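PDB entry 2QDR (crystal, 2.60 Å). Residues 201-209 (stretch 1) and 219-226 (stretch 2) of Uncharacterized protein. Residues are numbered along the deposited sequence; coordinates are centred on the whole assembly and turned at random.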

# COMPACT_ATOMS: atom_id res chain seq x y z
N GLN A 201 6.62 15.49 -13.33
CA GLN A 201 6.35 15.61 -14.77
C GLN A 201 6.64 14.31 -15.56
O GLN A 201 5.93 14.02 -16.54
N PHE A 202 7.66 13.55 -15.14
CA PHE A 202 8.04 12.28 -15.78
C PHE A 202 7.45 11.04 -15.08
O PHE A 202 8.17 10.07 -14.84
N VAL A 203 6.16 11.08 -14.75
CA VAL A 203 5.45 9.94 -14.11
C VAL A 203 5.33 8.74 -15.08
O VAL A 203 5.47 7.59 -14.65
N GLN A 204 5.11 9.02 -16.37
CA GLN A 204 4.99 8.00 -17.43
C GLN A 204 6.36 7.73 -18.03
O GLN A 204 6.61 7.94 -19.22
N ALA A 205 7.24 7.25 -17.17
CA ALA A 205 8.60 6.94 -17.51
C ALA A 205 9.15 6.17 -16.35
O ALA A 205 8.53 6.12 -15.29
N ASN A 206 10.30 5.54 -16.56
CA ASN A 206 10.97 4.77 -15.54
C ASN A 206 12.42 5.21 -15.49
O ASN A 206 12.95 5.74 -16.46
N LYS A 207 13.04 4.92 -14.35
CA LYS A 207 14.40 5.34 -14.07
C LYS A 207 15.28 4.19 -13.56
O LYS A 207 14.78 3.26 -12.93
N LYS A 208 16.57 4.25 -13.88
CA LYS A 208 17.57 3.29 -13.40
C LYS A 208 18.73 4.05 -12.82
O LYS A 208 19.58 4.53 -13.56
N TRP A 209 18.77 4.16 -11.49
CA TRP A 209 19.88 4.85 -10.84
C TRP A 209 21.19 4.10 -10.96
O TRP A 209 21.26 2.92 -10.65
N VAL A 219 23.49 10.07 -11.50
CA VAL A 219 23.51 9.53 -12.83
C VAL A 219 22.45 8.47 -12.91
O VAL A 219 22.32 7.67 -11.98
N TRP A 220 21.73 8.43 -14.02
CA TRP A 220 20.70 7.41 -14.23
C TRP A 220 20.30 7.29 -15.69
O TRP A 220 20.60 8.16 -16.49
N LEU A 221 19.64 6.18 -15.99
CA LEU A 221 19.08 5.91 -17.31
C LEU A 221 17.61 6.21 -17.17
O LEU A 221 17.01 5.83 -16.16
N LEU A 222 17.05 6.91 -18.16
CA LEU A 222 15.64 7.28 -18.21
C LEU A 222 14.99 6.58 -19.39
O LEU A 222 15.45 6.72 -20.52
N ALA A 223 13.92 5.84 -19.12
CA ALA A 223 13.18 5.14 -20.15
C ALA A 223 11.87 5.88 -20.28
O ALA A 223 11.09 5.91 -19.32
N ILE A 224 11.66 6.52 -21.43
CA ILE A 224 10.42 7.25 -21.69
C ILE A 224 9.54 6.32 -22.48
O ILE A 224 9.96 5.81 -23.52
N LEU A 225 8.33 6.09 -21.99
CA LEU A 225 7.40 5.21 -22.67
C LEU A 225 6.82 5.90 -23.89
O LEU A 225 6.92 7.13 -24.00
N PRO A 226 6.25 5.13 -24.84
CA PRO A 226 5.61 5.76 -26.01
C PRO A 226 4.45 6.70 -25.63
O PRO A 226 4.06 6.76 -24.47

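Residues 205–209 and 219–224 run antiparallel as neighbouring strands, and the regular alternation of their side chains sets the packing. Ala205, Lys207, Trp209, Trp220, Leu222 and Ile224 project from one face of the sheet, whereas Asn206, Lys208, Leu221 and Ala223 project from the other. Together the two stretches bury 690 Å² of surface.

The pairing rests on four backbone hydrogen bonds in two reciprocal pairs. Asn206 N donates to Ala223 O (2.9 Å) and Ala223 N to Asn206 O (2.8 Å); Lys208 N donates to Leu221 O (2.8 Å) and Leu221 N to Lys208 O (2.9 Å). Between these pairs, Lys207 CA approaches Leu221 O at 3.4 Å in a CA-H...O contact.

The most distinctive side-chain interaction is a cation-pi contact. Lys207 is extended through chi1 to chi3 (all t) and turns at chi4 (p), which places NZ 3.3 Å from the centroid of the six-membered ring of Trp220 and over its face. The preceding methylene joins in, with Lys207 CE 3.7 Å from the same centroid in a CH-pi contact. Trp220 adopts the p rotamer at chi1, with chi2 near 80°, and has the largest area covered by the opposing stretch of any residue here. The ammonium group thus meets the pi surface of the indole; although Lys207 NZ lies 3.4 Å from Trp220 NE1, both are donors and form no hydrogen bond.

Trp209 (chi1 m) extends the aromatic cluster. Its CH2 atom lies 3.6 Å from Trp220 CZ3, and the two six-membered rings are inclined at 56° with centroids 4.9 Å apart, an oblique arrangement in which Trp220 CE3 sits over one face of the Trp209 ring.

Farther along the same face the contacts are apolar. Leu222 (chi1 t, chi2 p) bridges two residues of the first stretch: its CD1 is 4.1 Å from Ala205 CB, and its CD2 is 4.0 Å from Phe202 CE2. Phe202 (chi1 m), which precedes the strand, points toward the second stretch and also meets Ile224 (m, t), whose CD1 lies near the plane of the ring at its edge, 4.4 Å from Phe202 CE2.

On the other face the packing is looser. Lys208 CB and Leu221 CB are 4.1 Å apart, but the extended lysine chain leads away, and its NZ is hydrogen-bonded elsewhere in the structure. Asn206 (chi1 m) lies opposite the small Ala223, and its ND2 likewise finds a partner elsewhere.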

# COMPACT_ATOMS: atom_id res chain seq x y z
CB GLN A 201 7.13 16.76 -15.40
CG GLN A 201 6.92 18.21 -14.85
CD GLN A 201 7.72 18.55 -13.59
OE1 GLN A 201 8.46 17.73 -13.05
NE2 GLN A 201 7.60 19.80 -13.14
CB PHE A 202 9.57 12.16 -15.87
CG PHE A 202 10.21 13.14 -16.82
CD1 PHE A 202 10.51 14.43 -16.43
CD2 PHE A 202 10.55 12.75 -18.11
CE1 PHE A 202 11.13 15.31 -17.30
CE2 PHE A 202 11.16 13.64 -18.99
CZ PHE A 202 11.44 14.91 -18.58
CB VAL A 203 4.02 10.36 -13.52
CG1 VAL A 203 3.08 9.17 -13.24
CG2 VAL A 203 4.17 11.21 -12.28
CB GLN A 204 3.99 8.44 -18.51
CG GLN A 204 2.54 8.69 -18.06
CD GLN A 204 1.82 7.46 -17.48
OE1 GLN A 204 0.83 7.00 -18.05
NE2 GLN A 204 2.33 6.92 -16.38
CB ALA A 205 9.40 8.19 -17.73
CB ASN A 206 10.84 3.28 -15.82
CG ASN A 206 9.44 2.76 -15.52
OD1 ASN A 206 8.84 2.07 -16.33
ND2 ASN A 206 8.91 3.10 -14.35
CB LYS A 207 14.24 6.41 -12.99
CG LYS A 207 15.31 7.46 -12.78
CD LYS A 207 14.88 8.31 -11.56
CE LYS A 207 15.71 9.56 -11.30
NZ LYS A 207 15.37 10.70 -12.20
CB LYS A 208 18.13 2.36 -14.48
CG LYS A 208 17.33 1.14 -14.79
CD LYS A 208 18.04 0.34 -15.86
CE LYS A 208 17.24 -0.88 -16.22
NZ LYS A 208 17.92 -1.77 -17.19
CB TRP A 209 19.61 5.07 -9.36
CG TRP A 209 18.68 6.15 -9.10
CD1 TRP A 209 17.32 6.09 -9.06
CD2 TRP A 209 19.03 7.50 -8.83
NE1 TRP A 209 16.80 7.33 -8.78
CE2 TRP A 209 17.84 8.21 -8.62
CE3 TRP A 209 20.25 8.18 -8.73
CZ2 TRP A 209 17.82 9.58 -8.34
CZ3 TRP A 209 20.24 9.52 -8.44
CH2 TRP A 209 19.03 10.21 -8.25
CB VAL A 219 24.83 8.82 -13.11
CG1 VAL A 219 24.97 8.49 -14.60
CG2 VAL A 219 25.98 9.66 -12.64
CB TRP A 220 19.44 7.70 -13.42
CG TRP A 220 18.73 8.96 -13.78
CD1 TRP A 220 17.88 9.17 -14.84
CD2 TRP A 220 18.76 10.19 -13.06
NE1 TRP A 220 17.42 10.46 -14.84
CE2 TRP A 220 17.94 11.11 -13.75
CE3 TRP A 220 19.40 10.60 -11.89
CZ2 TRP A 220 17.74 12.41 -13.31
CZ3 TRP A 220 19.21 11.90 -11.45
CH2 TRP A 220 18.38 12.79 -12.16
CB LEU A 221 19.30 4.47 -17.77
CG LEU A 221 20.59 4.17 -18.54
CD1 LEU A 221 21.81 4.86 -17.97
CD2 LEU A 221 20.79 2.66 -18.61
CB LEU A 222 15.46 8.79 -18.37
CG LEU A 222 14.02 9.36 -18.41
CD1 LEU A 222 13.33 9.17 -17.08
CD2 LEU A 222 14.03 10.84 -18.78
CB ALA A 223 12.93 3.70 -19.78
CB ILE A 224 10.62 8.56 -22.46
CG1 ILE A 224 11.56 9.49 -21.67
CG2 ILE A 224 9.24 9.22 -22.76
CD1 ILE A 224 11.84 10.82 -22.32
CB LEU A 225 6.25 4.82 -21.74
CG LEU A 225 6.62 4.03 -20.48
CD1 LEU A 225 5.41 3.76 -19.59
CD2 LEU A 225 7.27 2.74 -20.87
CB PRO A 226 5.08 4.55 -26.79
CG PRO A 226 5.89 3.42 -26.37
CD PRO A 226 6.19 3.66 -24.93